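Local structure of synaptic vesicle glycoprotein 2C (Homo sapiens, 5JLV) at residues C[65-70]-C[83-88]; C[41-46]-C[61-66]; C[73-78]-C[93-98]. The protein is a membrane glycoprotein of synaptic vesicles whose luminal domain, a right-handed beta-helix, serves as a receptor for botulinum neurotoxin A. All blocks are in the same frame, centred on the assembly; numbering follows the deposited sequence.

Contact 1 of 3, residues C[65-70]-C[83-88]; sequences SVFKSC and KNCTFI. With NAG (2-acetamido-2-deoxy-beta-D-glucopyranose), chain M.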
ATOM      1  N   SER C  65     -13.295 -11.592  27.322  1.00 31.75           N
ATOM      2  CA  SER C  65     -13.410 -12.573  26.267  1.00 36.44           C
ATOM      3  C   SER C  65     -12.592 -12.171  25.065  1.00 35.42           C
ATOM      4  O   SER C  65     -12.282 -10.990  24.880  1.00 38.66           O
ATOM      5  CB  SER C  65     -14.877 -12.772  25.881  1.00 40.94           C
ATOM      6  OG  SER C  65     -15.579 -13.419  26.929  1.00 49.09           O
ATOM      7  N   VAL C  66     -12.222 -13.163  24.265  1.00 33.03           N
ATOM      8  CA  VAL C  66     -11.466 -12.944  23.041  1.00 36.13           C
ATOM      9  C   VAL C  66     -12.301 -13.415  21.839  1.00 32.18           C
ATOM     10  O   VAL C  66     -12.863 -14.507  21.853  1.00 32.21           O
ATOM     11  CB  VAL C  66     -10.096 -13.664  23.080  1.00 39.41           C
ATOM     12  CG1 VAL C  66      -9.363 -13.522  21.740  1.00 34.22           C
ATOM     13  CG2 VAL C  66      -9.240 -13.112  24.214  1.00 40.57           C
ATOM     14  N   PHE C  67     -12.412 -12.564  20.829  1.00 28.73           N
ATOM     15  CA  PHE C  67     -13.077 -12.934  19.582  1.00 30.34           C
ATOM     16  C   PHE C  67     -12.047 -12.906  18.460  1.00 31.57           C
ATOM     17  O   PHE C  67     -11.535 -11.833  18.105  1.00 32.71           O
ATOM     18  CB  PHE C  67     -14.240 -11.973  19.268  1.00 28.40           C
ATOM     19  CG  PHE C  67     -15.334 -11.975  20.301  1.00 30.69           C
ATOM     20  CD1 PHE C  67     -15.210 -11.229  21.474  1.00 29.55           C
ATOM     21  CD2 PHE C  67     -16.507 -12.702  20.092  1.00 32.15           C
ATOM     22  CE1 PHE C  67     -16.222 -11.226  22.427  1.00 35.86           C
ATOM     23  CE2 PHE C  67     -17.521 -12.713  21.046  1.00 33.27           C
ATOM     24  CZ  PHE C  67     -17.378 -11.967  22.214  1.00 33.58           C
ATOM     25  N   LYS C  68     -11.726 -14.087  17.923  1.00 29.04           N
ATOM     26  CA  LYS C  68     -10.779 -14.213  16.799  1.00 31.43           C
ATOM     27  C   LYS C  68     -11.470 -14.633  15.489  1.00 33.54           C
ATOM     28  O   LYS C  68     -12.135 -15.666  15.440  1.00 30.16           O
ATOM     29  CB  LYS C  68      -9.657 -15.208  17.135  1.00 32.98           C
ATOM     30  CG  LYS C  68      -8.442 -15.076  16.216  1.00 50.79           C
ATOM     31  CD  LYS C  68      -7.393 -16.165  16.454  1.00 65.48           C
ATOM     32  CE  LYS C  68      -6.353 -15.751  17.493  1.00 67.53           C
ATOM     33  NZ  LYS C  68      -6.928 -15.603  18.866  1.00 66.87           N
ATOM     34  N   SER C  69     -11.282 -13.830  14.432  1.00 27.00           N
ATOM     35  CA  SER C  69     -11.836 -14.123  13.096  1.00 33.69           C
ATOM     36  C   SER C  69     -13.332 -14.367  13.145  1.00 30.42           C
ATOM     37  O   SER C  69     -13.841 -15.251  12.462  1.00 29.98           O
ATOM     38  CB  SER C  69     -11.135 -15.327  12.449  1.00 35.81           C
ATOM     39  OG  SER C  69      -9.751 -15.115  12.410  1.00 40.17           O
ATOM     40  N   CYS C  70     -14.028 -13.599  13.978  1.00 30.60           N
ATOM     41  CA  CYS C  70     -15.466 -13.709  14.058  1.00 25.26           C
ATOM     42  C   CYS C  70     -16.108 -12.773  13.056  1.00 33.07           C
ATOM     43  O   CYS C  70     -15.440 -11.878  12.515  1.00 31.29           O
ATOM     44  CB  CYS C  70     -15.947 -13.441  15.476  1.00 28.56           C
ATOM     45  SG  CYS C  70     -15.467 -14.756  16.632  1.00 35.41           S
ATOM     46  N   LYS C  83     -17.203  -6.074  27.768  1.00 30.43           N
ATOM     47  CA  LYS C  83     -16.336  -5.472  28.788  1.00 36.49           C
ATOM     48  C   LYS C  83     -14.976  -6.169  28.848  1.00 41.28           C
ATOM     49  O   LYS C  83     -14.905  -7.381  29.087  1.00 33.15           O
ATOM     50  CB  LYS C  83     -17.009  -5.538  30.164  1.00 41.71           C
ATOM     51  CG  LYS C  83     -18.360  -4.839  30.236  1.00 53.57           C
ATOM     52  CD  LYS C  83     -18.997  -4.940  31.624  1.00 58.21           C
ATOM     53  CE  LYS C  83     -20.470  -4.534  31.589  1.00 56.17           C
ATOM     54  NZ  LYS C  83     -21.106  -4.494  32.937  1.00 56.36           N
ATOM     55  N   ASN C  84     -13.903  -5.406  28.622  1.00 34.60           N
ATOM     56  CA  ASN C  84     -12.536  -5.949  28.649  1.00 37.97           C
ATOM     57  C   ASN C  84     -12.375  -7.102  27.655  1.00 34.61           C
ATOM     58  O   ASN C  84     -11.758  -8.127  27.949  1.00 39.14           O
ATOM     59  CB  ASN C  84     -12.155  -6.389  30.075  1.00 41.93           C
ATOM     60  CG  ASN C  84     -10.662  -6.582  30.256  1.00 51.32           C
ATOM     61  OD1 ASN C  84      -9.847  -5.935  29.597  1.00 49.82           O
ATOM     62  ND2 ASN C  84     -10.296  -7.477  31.166  1.00 69.34           N
ATOM     63  N   CYS C  85     -12.961  -6.931  26.478  1.00 29.77           N
ATOM     64  CA  CYS C  85     -12.857  -7.926  25.436  1.00 29.31           C
ATOM     65  C   CYS C  85     -11.814  -7.526  24.405  1.00 32.40           C
ATOM     66  O   CYS C  85     -11.555  -6.339  24.206  1.00 33.18           O
ATOM     67  CB  CYS C  85     -14.230  -8.179  24.799  1.00 26.49           C
ATOM     68  SG  CYS C  85     -15.372  -9.034  25.940  1.00 32.13           S
ATOM     69  N   THR C  86     -11.179  -8.525  23.794  1.00 33.56           N
ATOM     70  CA  THR C  86     -10.277  -8.300  22.678  1.00 33.21           C
ATOM     71  C   THR C  86     -10.870  -8.876  21.389  1.00 34.07           C
ATOM     72  O   THR C  86     -11.323 -10.032  21.350  1.00 29.74           O
ATOM     73  CB  THR C  86      -8.893  -8.907  22.951  1.00 33.35           C
ATOM     74  OG1 THR C  86      -8.408  -8.399  24.194  1.00 35.57           O
ATOM     75  CG2 THR C  86      -7.911  -8.546  21.840  1.00 32.29           C
ATOM     76  N   PHE C  87     -10.888  -8.058  20.345  1.00 26.05           N
ATOM     77  CA  PHE C  87     -11.371  -8.498  19.043  1.00 25.46           C
ATOM     78  C   PHE C  87     -10.215  -8.481  18.058  1.00 31.29           C
ATOM     79  O   PHE C  87      -9.530  -7.454  17.907  1.00 27.13           O
ATOM     80  CB  PHE C  87     -12.478  -7.577  18.547  1.00 24.58           C
ATOM     81  CG  PHE C  87     -13.643  -7.480  19.474  1.00 25.02           C
ATOM     82  CD1 PHE C  87     -13.662  -6.531  20.490  1.00 21.97           C
ATOM     83  CD2 PHE C  87     -14.736  -8.324  19.320  1.00 31.32           C
ATOM     84  CE1 PHE C  87     -14.746  -6.431  21.344  1.00 32.18           C
ATOM     85  CE2 PHE C  87     -15.825  -8.243  20.176  1.00 29.70           C
ATOM     86  CZ  PHE C  87     -15.828  -7.292  21.191  1.00 30.02           C
ATOM     87  N   ILE C  88     -10.007  -9.624  17.404  1.00 27.32           N
ATOM     88  CA  ILE C  88      -8.886  -9.835  16.483  1.00 25.98           C
ATOM     89  C   ILE C  88      -9.415 -10.293  15.125  1.00 25.69           C
ATOM     90  O   ILE C  88     -10.200 -11.237  15.060  1.00 30.64           O
ATOM     91  CB  ILE C  88      -7.914 -10.912  17.023  1.00 27.95           C
ATOM     92  CG1 ILE C  88      -7.261 -10.440  18.339  1.00 30.34           C
ATOM     93  CG2 ILE C  88      -6.842 -11.263  15.980  1.00 30.70           C
ATOM     94  CD1 ILE C  88      -6.851 -11.571  19.257  1.00 32.19           C
TER
HETATM   95  C1  NAG M 605      -8.988  -7.861  31.581  1.00 63.53           C
HETATM   96  C2  NAG M 605      -8.720  -7.369  32.998  1.00 79.05           C
HETATM   97  C3  NAG M 605      -7.268  -7.610  33.394  1.00 88.77           C
HETATM   98  C4  NAG M 605      -6.852  -9.046  33.094  1.00 88.75           C
HETATM   99  C5  NAG M 605      -7.232  -9.438  31.671  1.00 86.20           C
HETATM  100  C6  NAG M 605      -6.885 -10.896  31.396  1.00 89.40           C
HETATM  101  C7  NAG M 605     -10.015  -5.520  33.884  1.00 75.39           C
HETATM  102  C8  NAG M 605     -10.113  -4.029  34.033  1.00 68.52           C
HETATM  103  N2  NAG M 605      -9.034  -5.957  33.101  1.00 77.76           N
HETATM  104  O3  NAG M 605      -7.105  -7.349  34.793  1.00 93.57           O
HETATM  105  O4  NAG M 605      -5.436  -9.177  33.263  1.00 90.05           O
HETATM  106  O5  NAG M 605      -8.631  -9.237  31.480  1.00 77.25           O
HETATM  107  O6  NAG M 605      -7.788 -11.426  30.419  1.00 89.61           O
HETATM  108  O7  NAG M 605     -10.788  -6.279  34.444  1.00 82.30           O

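Contact 2 of 3, residues C[41-46]-C[61-66]; sequences IHTGME and TFKDSV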
ATOM      1  N   ILE C  41     -24.650 -13.816  30.770  1.00 40.01           N
ATOM      2  CA  ILE C  41     -23.312 -13.274  30.990  1.00 41.37           C
ATOM      3  C   ILE C  41     -22.260 -14.342  30.680  1.00 38.72           C
ATOM      4  O   ILE C  41     -22.320 -15.450  31.205  1.00 38.80           O
ATOM      5  CB  ILE C  41     -23.128 -12.757  32.432  1.00 49.37           C
ATOM      6  CG1 ILE C  41     -24.151 -11.650  32.738  1.00 50.84           C
ATOM      7  CG2 ILE C  41     -21.703 -12.248  32.637  1.00 46.77           C
ATOM      8  CD1 ILE C  41     -24.383 -11.406  34.212  1.00 48.58           C
ATOM      9  N   HIS C  42     -21.306 -14.001  29.821  1.00 37.61           N
ATOM     10  CA  HIS C  42     -20.247 -14.932  29.421  1.00 38.00           C
ATOM     11  C   HIS C  42     -18.904 -14.343  29.793  1.00 39.49           C
ATOM     12  O   HIS C  42     -18.601 -13.209  29.418  1.00 40.40           O
ATOM     13  CB  HIS C  42     -20.294 -15.180  27.911  1.00 39.98           C
ATOM     14  CG  HIS C  42     -21.609 -15.701  27.423  1.00 46.91           C
ATOM     15  ND1 HIS C  42     -22.015 -17.000  27.628  1.00 51.31           N
ATOM     16  CD2 HIS C  42     -22.600 -15.102  26.721  1.00 49.11           C
ATOM     17  CE1 HIS C  42     -23.205 -17.180  27.081  1.00 56.10           C
ATOM     18  NE2 HIS C  42     -23.581 -16.043  26.522  1.00 53.82           N
ATOM     19  N   THR C  43     -18.096 -15.101  30.529  1.00 36.90           N
ATOM     20  CA  THR C  43     -16.808 -14.595  31.016  1.00 46.24           C
ATOM     21  C   THR C  43     -15.648 -15.516  30.637  1.00 41.04           C
ATOM     22  O   THR C  43     -15.780 -16.731  30.697  1.00 36.44           O
ATOM     23  CB  THR C  43     -16.835 -14.391  32.546  1.00 52.50           C
ATOM     24  OG1 THR C  43     -17.923 -13.526  32.886  1.00 50.30           O
ATOM     25  CG2 THR C  43     -15.524 -13.766  33.048  1.00 54.17           C
ATOM     26  N   GLY C  44     -14.523 -14.920  30.241  1.00 37.48           N
ATOM     27  CA  GLY C  44     -13.254 -15.647  30.096  1.00 44.14           C
ATOM     28  C   GLY C  44     -13.161 -16.624  28.930  1.00 45.76           C
ATOM     29  O   GLY C  44     -12.303 -17.505  28.920  1.00 46.41           O
ATOM     30  N   MET C  45     -14.032 -16.462  27.944  1.00 39.30           N
ATOM     31  CA  MET C  45     -14.092 -17.381  26.816  1.00 41.24           C
ATOM     32  C   MET C  45     -13.403 -16.822  25.571  1.00 41.94           C
ATOM     33  O   MET C  45     -13.422 -15.609  25.335  1.00 36.51           O
ATOM     34  CB  MET C  45     -15.552 -17.689  26.470  1.00 49.06           C
ATOM     35  CG  MET C  45     -16.359 -18.318  27.594  1.00 60.61           C
ATOM     36  SD  MET C  45     -15.625 -19.859  28.157  1.00 90.34           S
ATOM     37  CE  MET C  45     -15.617 -20.823  26.644  1.00 86.14           C
ATOM     38  N   GLU C  46     -12.806 -17.709  24.776  1.00 36.67           N
ATOM     39  CA  GLU C  46     -12.413 -17.355  23.423  1.00 40.28           C
ATOM     40  C   GLU C  46     -13.429 -17.888  22.405  1.00 41.91           C
ATOM     41  O   GLU C  46     -14.016 -18.960  22.596  1.00 45.37           O
ATOM     42  CB  GLU C  46     -10.994 -17.839  23.094  1.00 37.46           C
ATOM     43  CG  GLU C  46     -10.513 -17.377  21.720  1.00 36.77           C
ATOM     44  CD  GLU C  46      -9.040 -17.631  21.468  1.00 47.02           C
ATOM     45  OE1 GLU C  46      -8.269 -17.742  22.446  1.00 54.33           O
ATOM     46  OE2 GLU C  46      -8.645 -17.697  20.281  1.00 43.07           O
ATOM     47  N   THR C  61     -24.042  -9.619  28.383  1.00 36.91           N
ATOM     48  CA  THR C  61     -22.687  -9.130  28.598  1.00 38.87           C
ATOM     49  C   THR C  61     -21.650 -10.217  28.305  1.00 39.35           C
ATOM     50  O   THR C  61     -21.767 -11.345  28.786  1.00 39.11           O
ATOM     51  CB  THR C  61     -22.492  -8.581  30.022  1.00 38.70           C
ATOM     52  OG1 THR C  61     -23.345  -7.448  30.202  1.00 43.90           O
ATOM     53  CG2 THR C  61     -21.048  -8.148  30.242  1.00 40.20           C
ATOM     54  N   PHE C  62     -20.666  -9.864  27.485  1.00 33.42           N
ATOM     55  CA  PHE C  62     -19.437 -10.628  27.356  1.00 34.93           C
ATOM     56  C   PHE C  62     -18.367  -9.909  28.164  1.00 34.32           C
ATOM     57  O   PHE C  62     -18.209  -8.697  28.041  1.00 38.85           O
ATOM     58  CB  PHE C  62     -18.999 -10.692  25.886  1.00 31.68           C
ATOM     59  CG  PHE C  62     -19.896 -11.518  25.014  1.00 36.37           C
ATOM     60  CD1 PHE C  62     -20.973 -10.941  24.352  1.00 33.23           C
ATOM     61  CD2 PHE C  62     -19.641 -12.874  24.818  1.00 40.34           C
ATOM     62  CE1 PHE C  62     -21.794 -11.701  23.537  1.00 34.53           C
ATOM     63  CE2 PHE C  62     -20.462 -13.641  24.001  1.00 37.97           C
ATOM     64  CZ  PHE C  62     -21.545 -13.051  23.363  1.00 36.48           C
ATOM     65  N   LYS C  63     -17.626 -10.643  28.975  1.00 34.12           N
ATOM     66  CA  LYS C  63     -16.587 -10.039  29.795  1.00 34.57           C
ATOM     67  C   LYS C  63     -15.305 -10.866  29.742  1.00 40.94           C
ATOM     68  O   LYS C  63     -15.357 -12.100  29.780  1.00 42.05           O
ATOM     69  CB  LYS C  63     -17.102  -9.859  31.230  1.00 38.40           C
ATOM     70  CG  LYS C  63     -16.065  -9.463  32.263  1.00 52.94           C
ATOM     71  CD  LYS C  63     -16.718  -9.215  33.629  1.00 65.41           C
ATOM     72  CE  LYS C  63     -17.901 -10.150  33.875  1.00 71.03           C
ATOM     73  NZ  LYS C  63     -18.223 -10.312  35.319  1.00 78.52           N
ATOM     74  N   ASP C  64     -14.161 -10.182  29.623  1.00 36.98           N
ATOM     75  CA  ASP C  64     -12.830 -10.826  29.579  1.00 39.44           C
ATOM     76  C   ASP C  64     -12.745 -11.894  28.488  1.00 34.21           C
ATOM     77  O   ASP C  64     -12.207 -12.968  28.709  1.00 37.80           O
ATOM     78  CB  ASP C  64     -12.448 -11.446  30.941  1.00 44.45           C
ATOM     79  CG  ASP C  64     -12.508 -10.453  32.085  1.00 54.40           C
ATOM     80  OD1 ASP C  64     -12.232  -9.257  31.874  1.00 50.98           O
ATOM     81  OD2 ASP C  64     -12.825 -10.877  33.213  1.00 68.43           O
ATOM     82  N   SER C  65     -13.295 -11.592  27.322  1.00 31.75           N
ATOM     83  CA  SER C  65     -13.410 -12.573  26.267  1.00 36.44           C
ATOM     84  C   SER C  65     -12.592 -12.171  25.065  1.00 35.42           C
ATOM     85  O   SER C  65     -12.282 -10.990  24.880  1.00 38.66           O
ATOM     86  CB  SER C  65     -14.877 -12.772  25.881  1.00 40.94           C
ATOM     87  OG  SER C  65     -15.579 -13.419  26.929  1.00 49.09           O
ATOM     88  N   VAL C  66     -12.222 -13.163  24.265  1.00 33.03           N
ATOM     89  CA  VAL C  66     -11.466 -12.944  23.041  1.00 36.13           C
ATOM     90  C   VAL C  66     -12.301 -13.415  21.839  1.00 32.18           C
ATOM     91  O   VAL C  66     -12.863 -14.507  21.853  1.00 32.21           O
ATOM     92  CB  VAL C  66     -10.096 -13.664  23.080  1.00 39.41           C
ATOM     93  CG1 VAL C  66      -9.363 -13.522  21.740  1.00 34.22           C
ATOM     94  CG2 VAL C  66      -9.240 -13.112  24.214  1.00 40.57           C
TER

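Contact 3 of 3, residues C[73-78]-C[93-98]; sequences EDVTSV and DNTDFE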
ATOM      1  N   GLU C  73     -22.897  -9.986  11.815  1.00 27.60           N
ATOM      2  CA  GLU C  73     -23.570  -9.552  10.595  1.00 29.76           C
ATOM      3  C   GLU C  73     -25.072  -9.394  10.787  1.00 42.78           C
ATOM      4  O   GLU C  73     -25.752 -10.332  11.221  1.00 43.53           O
ATOM      5  CB  GLU C  73     -23.287 -10.534   9.465  1.00 37.12           C
ATOM      6  CG  GLU C  73     -23.871 -10.139   8.134  1.00 44.17           C
ATOM      7  CD  GLU C  73     -23.398 -11.045   7.024  1.00 58.54           C
ATOM      8  OE1 GLU C  73     -24.148 -11.972   6.657  1.00 67.89           O
ATOM      9  OE2 GLU C  73     -22.267 -10.845   6.536  1.00 70.06           O
ATOM     10  N   ASP C  74     -25.579  -8.203  10.456  1.00 46.00           N
ATOM     11  CA  ASP C  74     -27.003  -7.865  10.615  1.00 47.68           C
ATOM     12  C   ASP C  74     -27.493  -8.130  12.036  1.00 43.68           C
ATOM     13  O   ASP C  74     -28.530  -8.768  12.234  1.00 42.69           O
ATOM     14  CB  ASP C  74     -27.879  -8.614   9.591  1.00 53.44           C
ATOM     15  CG  ASP C  74     -27.702  -8.091   8.171  1.00 65.80           C
ATOM     16  OD1 ASP C  74     -27.501  -6.869   8.003  1.00 61.93           O
ATOM     17  OD2 ASP C  74     -27.778  -8.903   7.219  1.00 73.97           O
ATOM     18  N   VAL C  75     -26.740  -7.647  13.020  1.00 30.87           N
ATOM     19  CA  VAL C  75     -27.114  -7.828  14.415  1.00 34.82           C
ATOM     20  C   VAL C  75     -27.625  -6.527  15.035  1.00 39.22           C
ATOM     21  O   VAL C  75     -27.170  -5.423  14.677  1.00 34.52           O
ATOM     22  CB  VAL C  75     -25.988  -8.474  15.275  1.00 43.39           C
ATOM     23  CG1 VAL C  75     -25.257  -9.569  14.501  1.00 37.40           C
ATOM     24  CG2 VAL C  75     -25.011  -7.444  15.788  1.00 43.52           C
ATOM     25  N   THR C  76     -28.614  -6.661  15.918  1.00 33.62           N
ATOM     26  CA  THR C  76     -29.046  -5.558  16.766  1.00 32.62           C
ATOM     27  C   THR C  76     -28.819  -5.941  18.221  1.00 39.77           C
ATOM     28  O   THR C  76     -28.694  -7.129  18.539  1.00 41.93           O
ATOM     29  CB  THR C  76     -30.523  -5.193  16.550  1.00 41.64           C
ATOM     30  OG1 THR C  76     -31.336  -6.344  16.792  1.00 46.29           O
ATOM     31  CG2 THR C  76     -30.750  -4.690  15.130  1.00 45.64           C
ATOM     32  N   SER C  77     -28.759  -4.942  19.098  1.00 36.88           N
ATOM     33  CA  SER C  77     -28.426  -5.172  20.507  1.00 36.75           C
ATOM     34  C   SER C  77     -29.022  -4.120  21.448  1.00 41.13           C
ATOM     35  O   SER C  77     -28.959  -2.919  21.185  1.00 39.05           O
ATOM     36  CB  SER C  77     -26.911  -5.264  20.697  1.00 35.73           C
ATOM     37  OG  SER C  77     -26.249  -4.114  20.192  1.00 36.47           O
ATOM     38  N   VAL C  78     -29.610  -4.592  22.542  1.00 37.61           N
ATOM     39  CA  VAL C  78     -30.159  -3.722  23.575  1.00 34.84           C
ATOM     40  C   VAL C  78     -29.543  -4.136  24.928  1.00 40.37           C
ATOM     41  O   VAL C  78     -29.433  -5.344  25.242  1.00 36.61           O
ATOM     42  CB  VAL C  78     -31.709  -3.789  23.603  1.00 58.96           C
ATOM     43  CG1 VAL C  78     -32.291  -2.774  24.586  1.00 63.08           C
ATOM     44  CG2 VAL C  78     -32.277  -3.547  22.205  1.00 56.13           C
ATOM     45  N   ASP C  93     -20.317  -6.243  10.300  1.00 24.94           N
ATOM     46  CA  ASP C  93     -20.996  -5.925   9.046  1.00 25.32           C
ATOM     47  C   ASP C  93     -22.470  -5.618   9.296  1.00 36.14           C
ATOM     48  O   ASP C  93     -23.266  -6.512   9.615  1.00 31.50           O
ATOM     49  CB  ASP C  93     -20.845  -7.091   8.057  1.00 25.49           C
ATOM     50  CG  ASP C  93     -21.368  -6.761   6.665  1.00 37.08           C
ATOM     51  OD1 ASP C  93     -21.935  -5.668   6.467  1.00 39.74           O
ATOM     52  OD2 ASP C  93     -21.228  -7.614   5.761  1.00 45.35           O
ATOM     53  N   ASN C  94     -22.830  -4.346   9.160  1.00 31.41           N
ATOM     54  CA  ASN C  94     -24.195  -3.905   9.417  1.00 31.23           C
ATOM     55  C   ASN C  94     -24.712  -4.308  10.818  1.00 36.79           C
ATOM     56  O   ASN C  94     -25.813  -4.870  10.962  1.00 34.28           O
ATOM     57  CB  ASN C  94     -25.142  -4.392   8.309  1.00 39.95           C
ATOM     58  CG  ASN C  94     -26.341  -3.492   8.144  1.00 75.02           C
ATOM     59  OD1 ASN C  94     -26.241  -2.271   8.322  1.00 89.14           O
ATOM     60  ND2 ASN C  94     -27.488  -4.079   7.798  1.00 81.24           N
ATOM     61  N   THR C  95     -23.900  -4.024  11.838  1.00 29.29           N
ATOM     62  CA  THR C  95     -24.329  -4.137  13.227  1.00 31.53           C
ATOM     63  C   THR C  95     -24.787  -2.773  13.744  1.00 35.61           C
ATOM     64  O   THR C  95     -24.590  -1.745  13.078  1.00 32.36           O
ATOM     65  CB  THR C  95     -23.206  -4.666  14.141  1.00 32.21           C
ATOM     66  OG1 THR C  95     -22.256  -3.619  14.405  1.00 30.36           O
ATOM     67  CG2 THR C  95     -22.499  -5.863  13.504  1.00 32.12           C
ATOM     68  N   ASP C  96     -25.403  -2.757  14.922  1.00 28.84           N
ATOM     69  CA  ASP C  96     -25.681  -1.497  15.588  1.00 30.19           C
ATOM     70  C   ASP C  96     -24.623  -1.224  16.674  1.00 31.67           C
ATOM     71  O   ASP C  96     -24.875  -0.483  17.628  1.00 32.25           O
ATOM     72  CB  ASP C  96     -27.112  -1.470  16.152  1.00 36.41           C
ATOM     73  CG  ASP C  96     -27.332  -2.477  17.290  1.00 36.22           C
ATOM     74  OD1 ASP C  96     -26.381  -3.196  17.677  1.00 34.20           O
ATOM     75  OD2 ASP C  96     -28.468  -2.534  17.801  1.00 42.95           O
ATOM     76  N   PHE C  97     -23.436  -1.815  16.515  1.00 32.44           N
ATOM     77  CA  PHE C  97     -22.380  -1.708  17.547  1.00 33.17           C
ATOM     78  C   PHE C  97     -21.681  -0.346  17.566  1.00 41.61           C
ATOM     79  O   PHE C  97     -20.582  -0.198  17.039  1.00 45.98           O
ATOM     80  CB  PHE C  97     -21.324  -2.822  17.418  1.00 28.23           C
ATOM     81  CG  PHE C  97     -21.828  -4.207  17.766  1.00 28.42           C
ATOM     82  CD1 PHE C  97     -23.091  -4.405  18.314  1.00 32.65           C
ATOM     83  CD2 PHE C  97     -21.005  -5.318  17.577  1.00 32.07           C
ATOM     84  CE1 PHE C  97     -23.528  -5.683  18.645  1.00 37.20           C
ATOM     85  CE2 PHE C  97     -21.445  -6.596  17.904  1.00 30.33           C
ATOM     86  CZ  PHE C  97     -22.699  -6.776  18.435  1.00 32.28           C
ATOM     87  N   GLU C  98     -22.313   0.629  18.197  1.00 35.90           N
ATOM     88  CA  GLU C  98     -21.692   1.923  18.462  1.00 33.19           C
ATOM     89  C   GLU C  98     -20.588   1.800  19.524  1.00 30.87           C
ATOM     90  O   GLU C  98     -20.518   0.777  20.225  1.00 33.47           O
ATOM     91  CB  GLU C  98     -22.758   2.914  18.926  1.00 34.68           C
ATOM     92  CG  GLU C  98     -23.907   3.095  17.959  1.00 34.69           C
ATOM     93  CD  GLU C  98     -23.487   3.755  16.667  1.00 54.36           C
ATOM     94  OE1 GLU C  98     -22.419   4.412  16.634  1.00 55.27           O
ATOM     95  OE2 GLU C  98     -24.236   3.620  15.673  1.00 64.78           O
TER
HETATM   96  O   HOH W   1     -28.172  -4.235  12.461  1.00 46.47           O

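Contact 1 of 3, residues C[65-70]-C[83-88]
The backbone of Thr86 hydrogen-bonds to Ser65 and Phe67, on either side of Val66, joining two parallel strands on successive coils of the luminal beta-helix. Thr86 N donates to Ser65 O at 2.9 Å, and Thr86 O accepts Phe67 N at 2.8 Å. Phe67 O then takes Ile88 N at 2.8 Å. Ile88 O closes the series by accepting Ser69 N at 2.9 Å. The bond from Phe67 N is nearly straight, with 172° at the hydrogen. At the start of the pairing, Ser65 N makes a weak bond to Cys85 SG at 3.6 Å. Lys68 NZ passes near Ile88 CD1 and forms a salt bridge with Glu46. Asn84 ND2 is bonded covalently to C1 of the N-linked NAG, and it also hydrogen-bonds Asp64 OD1.

On the buried face, the Phe67 and Phe87 rings lie side by side with planes at 12°. They are slid apart, so they hardly overlap. Phe67 CD1 comes within 3.3 Å of Phe87 CE2. Strand 46-53 pairs with the far edge of 66-68, and strand 106-108 with that of 86-88. The ring series follows the same order, with Tyr47 stacked on Phe67 and Phe107 on Phe87.

Contact 2 of 3, residues C[41-46]-C[61-66]
His42 and Phe62 stand side by side on neighbouring coils of the parallel beta-helix, exactly twenty residues apart. This spacing fits a pentapeptide-repeat fold with four five-residue sides to a coil. In both residues CG lies anti to the carbonyl carbon and beside the backbone N, and the two side chains point the same way. The rings are tilted by 30° and slid apart, with centroids 5.2 Å from each other. The closest atoms are His42 CD2 and Phe62 CE2 at 3.8 Å. His42 NE2 turns to Gln40 OE1, while the ring of Phe62 continues to Phe82 on the next coil.

Thr43 and Lys63 run together on the other face of the sheet. A bend at chi3 (34°) turns Lys63 CE back, and it lies 3.5 Å from Thr43 OG1. Past the corner, Glu46 and Val66 also point the same way, with Glu46 CG 4.0 Å from Val66 CB.

The backbones pair on both sides of the corner. His42 N bonds Thr61 O at 2.9 Å, and Val66 N bonds Met45 O at 2.9 Å. Gly44 and Asp64 make the turn with positive phi. Lys63 O is gripped twice there: Gly44 N donates in the carbonyl plane at 3.0 Å, and Ser65 OG donates from 67° above it at 3.1 Å.

Contact 3 of 3, residues C[73-78]-C[93-98]
Asp96 reaches across to Ser77 and grips it with both carboxylate oxygens. Its CB points toward segment 73-78. CG sits between the backbone N and the carbonyl carbon (chi1 66°). OD1 accepts Ser77 OG at 2.7 Å, and OD2 accepts Ser77 N at 2.8 Å, both on the syn side. OD2 also lies 3.2 Å from Thr76 CA. Lys101 NZ hydrogen-bonds Ser77 OG as well.

Strand pairing fades along this contact. Asp74 N still bonds Asp93 O, but the bond from Asp96 N to Val75 O is weak at 3.2 Å. A water bridges Val75 O and Asn94 O. Asn94 ND2 donates to Asp74 OD1 at 2.8 Å, with the amide and carboxylate planes 82° apart. Val75 CG2 meets Phe97 CZ at 3.6 Å, and Thr95 CB covers part of one face of that ring. Thr95 OG1 accepts Phe97 N in an ST turn.

Side chains and water thus take over from backbone pairing where the coil leaves its regular path. The like charges of Glu73 OE2 and Asp93 OD2, 3.5 Å apart, may raise the pKa of one or both.

Contact 2 joins one coil to the coil before, contact 1 to the coil after. They share Ser65 and Val66, and Phe67 packs edge-to-face on Phe62 between them. Contact 1 lies deeper, while contact 2 is a surface contact, although its Phe62 is buried. Contact 3 is partly buried and sits across the chain's centre from both, about 16 Å from contact 1 and 18 Å from contact 2 between centres. All three pair residues twenty apart, one coil of the helix. Their chemistry differs with place. Contacts 1 and 2 rely on regular backbone bonds and near-parallel aromatic rings. Contact 3, one side in the loop before strand 102-103, relies more on carboxylates, an amide and water.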